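Local coordinates for Bd0816 (Bdellovibrio bacteriovorus HD100, PDB 5CER), which probably acts as a serine-type D-Ala-D-Ala carboxypeptidase of the peptidase S13 family, trimming D-alanine from peptidoglycan peptides, at residues Ala148-Arg151 against Ala152-Ser155; His348-Met351 against Asp352-Ser355. The protein carries 2 engineered substitutions. All blocks are in the same frame, centred on the assembly; numbering follows the deposited sequence.

How the contacts relate
Both contacts are local, each formed by one unbroken run of residues, at the start of a helix in contact 1 and in the loop leading to one in contact 2; their centres lie about 40 Å apart and their nearest atoms about 27 Å apart. Contact 1 starts helix 151-163 at the surface, with Tyr154 as its buried member; contact 2 is the partly buried loop between strand 339-348 and helix 356-375. A backbone carbonyl receives an NH four residues on in each. The side-chain chemistry differs: contact 1 has an asparagine cap, an aliphatic touch on a tyrosine and a long arginine-tyrosine approach, whereas contact 2 gathers two aspartates and a glutamine beside the chain's own N-terminus and Lys326, and meets another protein chain.

Contact 1 of 2, residues Ala148-Arg151 against Ala152-Ser155; sequences AINR and AMYS
Asn150 and Met153 meet across the first turn of a helix, the amide of one lying against the CB and CG of the other. With CG anti to the backbone N (chi1 -175°), the Asn150 side chain swings forward over the turn, and its OD1 accepts from Met153 N at 2.9 Å. This bond is straight at the hydrogen, but the donor stands above the plane of the amide carbonyl, 40° out of it. The same OD1 lies 3.6 Å from Met153 CG, and ND2 comes within 4.1 Å of Met153 SD. Asn150 is thus the N-cap of helix 151-163, its side chain taking up an NH that has no earlier turn to pair with. The first main-chain bonds of the helix follow at once, Tyr154 N to Asn150 O at 2.9 Å and Ser155 N to Arg151 O at 3.1 Å. On another side of the turn Ile149 directs CG2 at Tyr154, reaching its CB at 3.7 Å, and also lies over one face of the Arg151 guanidinium, toward the rim. Arg151 bends at chi2 and chi3 and runs alongside Tyr154, guanidinium and ring planes 48° apart; NH1 touches Tyr154 CD1 at 3.7 Å, while Arg151 CZ stays 5.2 Å from the centroid of the Tyr154 ring, a long cation-pi approach that is at most weakly attractive. Tyr85 of helix 81-93 meets the Tyr154 ring, while Tyr154 OH hydrogen-bonds to Leu169 O.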
# COMPACT_ATOMS: atom_id res chain seq x y z
N ALA A 148 -25.13 3.99 15.08
CA ALA A 148 -24.49 3.13 16.09
C ALA A 148 -23.02 2.84 15.73
O ALA A 148 -22.73 2.41 14.60
CB ALA A 148 -25.23 1.82 16.23
N ILE A 149 -22.12 3.11 16.67
CA ILE A 149 -20.71 2.82 16.46
C ILE A 149 -20.49 1.30 16.31
O ILE A 149 -21.05 0.51 17.08
CB ILE A 149 -19.82 3.42 17.58
CG1 ILE A 149 -19.86 4.94 17.48
CG2 ILE A 149 -18.37 2.91 17.47
CD1 ILE A 149 -19.04 5.66 18.52
N ASN A 150 -19.65 0.90 15.34
CA ASN A 150 -19.21 -0.49 15.20
C ASN A 150 -18.32 -0.81 16.38
O ASN A 150 -17.17 -0.35 16.44
CB ASN A 150 -18.47 -0.66 13.88
CG ASN A 150 -18.08 -2.09 13.58
OD1 ASN A 150 -17.44 -2.79 14.40
ND2 ASN A 150 -18.39 -2.52 12.38
N ARG A 151 -18.86 -1.58 17.32
CA ARG A 151 -18.12 -1.94 18.56
C ARG A 151 -16.76 -2.62 18.33
O ARG A 151 -15.76 -2.22 18.95
CB ARG A 151 -18.99 -2.79 19.52
CG ARG A 151 -19.85 -1.99 20.50
CD ARG A 151 -19.03 -0.91 21.21
NE ARG A 151 -19.56 0.44 21.06
CZ ARG A 151 -18.89 1.57 21.38
NH1 ARG A 151 -17.63 1.53 21.84
NH2 ARG A 151 -19.48 2.76 21.22
N ALA A 152 -16.72 -3.59 17.41
CA ALA A 152 -15.48 -4.31 17.12
C ALA A 152 -14.41 -3.39 16.52
O ALA A 152 -13.24 -3.44 16.94
CB ALA A 152 -15.76 -5.51 16.23
N MET A 153 -14.80 -2.54 15.57
CA MET A 153 -13.86 -1.61 14.94
C MET A 153 -13.38 -0.53 15.85
O MET A 153 -12.18 -0.24 15.86
CB MET A 153 -14.43 -1.03 13.66
CG MET A 153 -14.43 -2.10 12.64
SD MET A 153 -14.60 -1.75 10.94
CE MET A 153 -12.97 -1.06 10.65
N TYR A 154 -14.28 0.09 16.59
CA TYR A 154 -13.87 1.08 17.59
C TYR A 154 -12.83 0.48 18.58
O TYR A 154 -11.85 1.11 18.94
CB TYR A 154 -15.08 1.61 18.37
CG TYR A 154 -14.70 2.73 19.32
CD1 TYR A 154 -14.22 2.44 20.60
CD2 TYR A 154 -14.81 4.06 18.94
CE1 TYR A 154 -13.83 3.45 21.46
CE2 TYR A 154 -14.39 5.07 19.80
CZ TYR A 154 -13.91 4.77 21.06
OH TYR A 154 -13.53 5.77 21.89
N SER A 155 -13.07 -0.75 18.97
CA SER A 155 -12.20 -1.43 19.93
C SER A 155 -10.79 -1.76 19.36
O SER A 155 -9.79 -1.64 20.07
CB SER A 155 -12.90 -2.70 20.43
OG SER A 155 -12.26 -3.16 21.59

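Contact 2 of 2, residues His348-Met351 against Asp352-Ser355; sequences HTDM and DQSS
Asp350 O accepts the backbone NH of both Gln353 and Ser354, a type I beta turn continued into an alpha turn, in the loop between strand 339-348 and helix 356-375. Asp352 comes first on the returning side. Its CG sits between the backbone N and the carbonyl carbon (chi1 62°), which carries OD1 back to 3.6 Å from Asp350 CB. The two carboxylates point the same way with their planes nearly perpendicular, and their OD1 atoms are 4.1 Å apart; Lys326 forms a salt bridge with both and probably offsets the like charges. Gln353 gives the first NH, its N lying 2.9 Å from Asp350 O but well above the carbonyl plane. Its side chain, extended beyond CG, runs alongside that of Asp350, so that amide and carboxylate stack with planes 15° apart and Gln353 NE2 lies 3.3 Å from Asp350 CG. Gln353 OE1 and Asp350 OD2 both accept from the N-terminal amine of Met1, which ties the pair to the start of the chain. Ser354 supplies the second NH, at 3.0 Å from its N to Asp350 O and in the carbonyl plane. Its OG caps Ser356 N at the entry to the helix and also bonds a polar side chain of another protein chain. At Ser355, CA lies 3.8 Å from Met351 SD, while a water 2.7 Å from Ser355 OG donates to Met351 O.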
# COMPACT_ATOMS: atom_id res chain seq x y z
N HIS A 348 6.89 -2.99 -17.48
CA HIS A 348 5.63 -3.06 -18.21
C HIS A 348 4.97 -4.38 -17.87
O HIS A 348 5.68 -5.40 -17.67
CB HIS A 348 5.88 -2.96 -19.73
CG HIS A 348 4.64 -3.10 -20.56
ND1 HIS A 348 3.87 -2.03 -21.00
CD2 HIS A 348 3.99 -4.21 -20.98
CE1 HIS A 348 2.83 -2.49 -21.67
NE2 HIS A 348 2.88 -3.80 -21.68
N THR A 349 3.64 -4.36 -17.81
CA THR A 349 2.82 -5.56 -17.70
C THR A 349 1.61 -5.39 -18.62
O THR A 349 1.35 -4.28 -19.08
CB THR A 349 2.30 -5.82 -16.25
OG1 THR A 349 1.52 -4.71 -15.75
CG2 THR A 349 3.46 -6.12 -15.32
N ASP A 350 0.86 -6.48 -18.86
CA ASP A 350 -0.46 -6.43 -19.58
C ASP A 350 -1.48 -7.38 -18.95
O ASP A 350 -1.59 -8.55 -19.32
CB ASP A 350 -0.32 -6.83 -21.07
CG ASP A 350 0.66 -5.94 -21.86
OD1 ASP A 350 0.25 -4.80 -22.23
OD2 ASP A 350 1.79 -6.43 -22.13
N MET A 351 -2.22 -6.88 -17.97
CA MET A 351 -3.23 -7.69 -17.30
C MET A 351 -4.27 -8.17 -18.26
O MET A 351 -4.81 -9.24 -18.08
CB MET A 351 -3.92 -6.92 -16.23
CG MET A 351 -3.00 -6.51 -15.11
SD MET A 351 -2.08 -7.82 -14.27
CE MET A 351 -1.19 -6.61 -13.24
N ASP A 352 -4.57 -7.37 -19.27
CA ASP A 352 -5.48 -7.80 -20.29
C ASP A 352 -5.01 -9.05 -21.08
O ASP A 352 -5.85 -9.74 -21.68
CB ASP A 352 -5.81 -6.64 -21.26
CG ASP A 352 -4.61 -6.14 -21.99
OD1 ASP A 352 -3.67 -5.65 -21.34
OD2 ASP A 352 -4.58 -6.26 -23.23
N GLN A 353 -3.72 -9.32 -21.13
CA GLN A 353 -3.20 -10.55 -21.73
C GLN A 353 -3.23 -11.63 -20.68
O GLN A 353 -3.81 -12.68 -20.91
CB GLN A 353 -1.79 -10.35 -22.28
CG GLN A 353 -1.70 -9.39 -23.45
CD GLN A 353 -0.27 -8.96 -23.81
OE1 GLN A 353 0.71 -9.68 -23.58
NE2 GLN A 353 -0.16 -7.77 -24.42
N SER A 354 -2.68 -11.36 -19.48
CA SER A 354 -2.83 -12.27 -18.35
C SER A 354 -2.64 -11.57 -17.03
O SER A 354 -1.69 -10.81 -16.85
CB SER A 354 -1.83 -13.40 -18.46
OG SER A 354 -2.03 -14.35 -17.43
N SER A 355 -3.52 -11.87 -16.07
CA SER A 355 -3.34 -11.38 -14.73
C SER A 355 -2.15 -12.00 -14.03
O SER A 355 -1.72 -11.45 -13.03
CB SER A 355 -4.58 -11.59 -13.86
OG SER A 355 -5.67 -10.81 -14.33
O HOH W 1 -6.67 -10.75 -16.80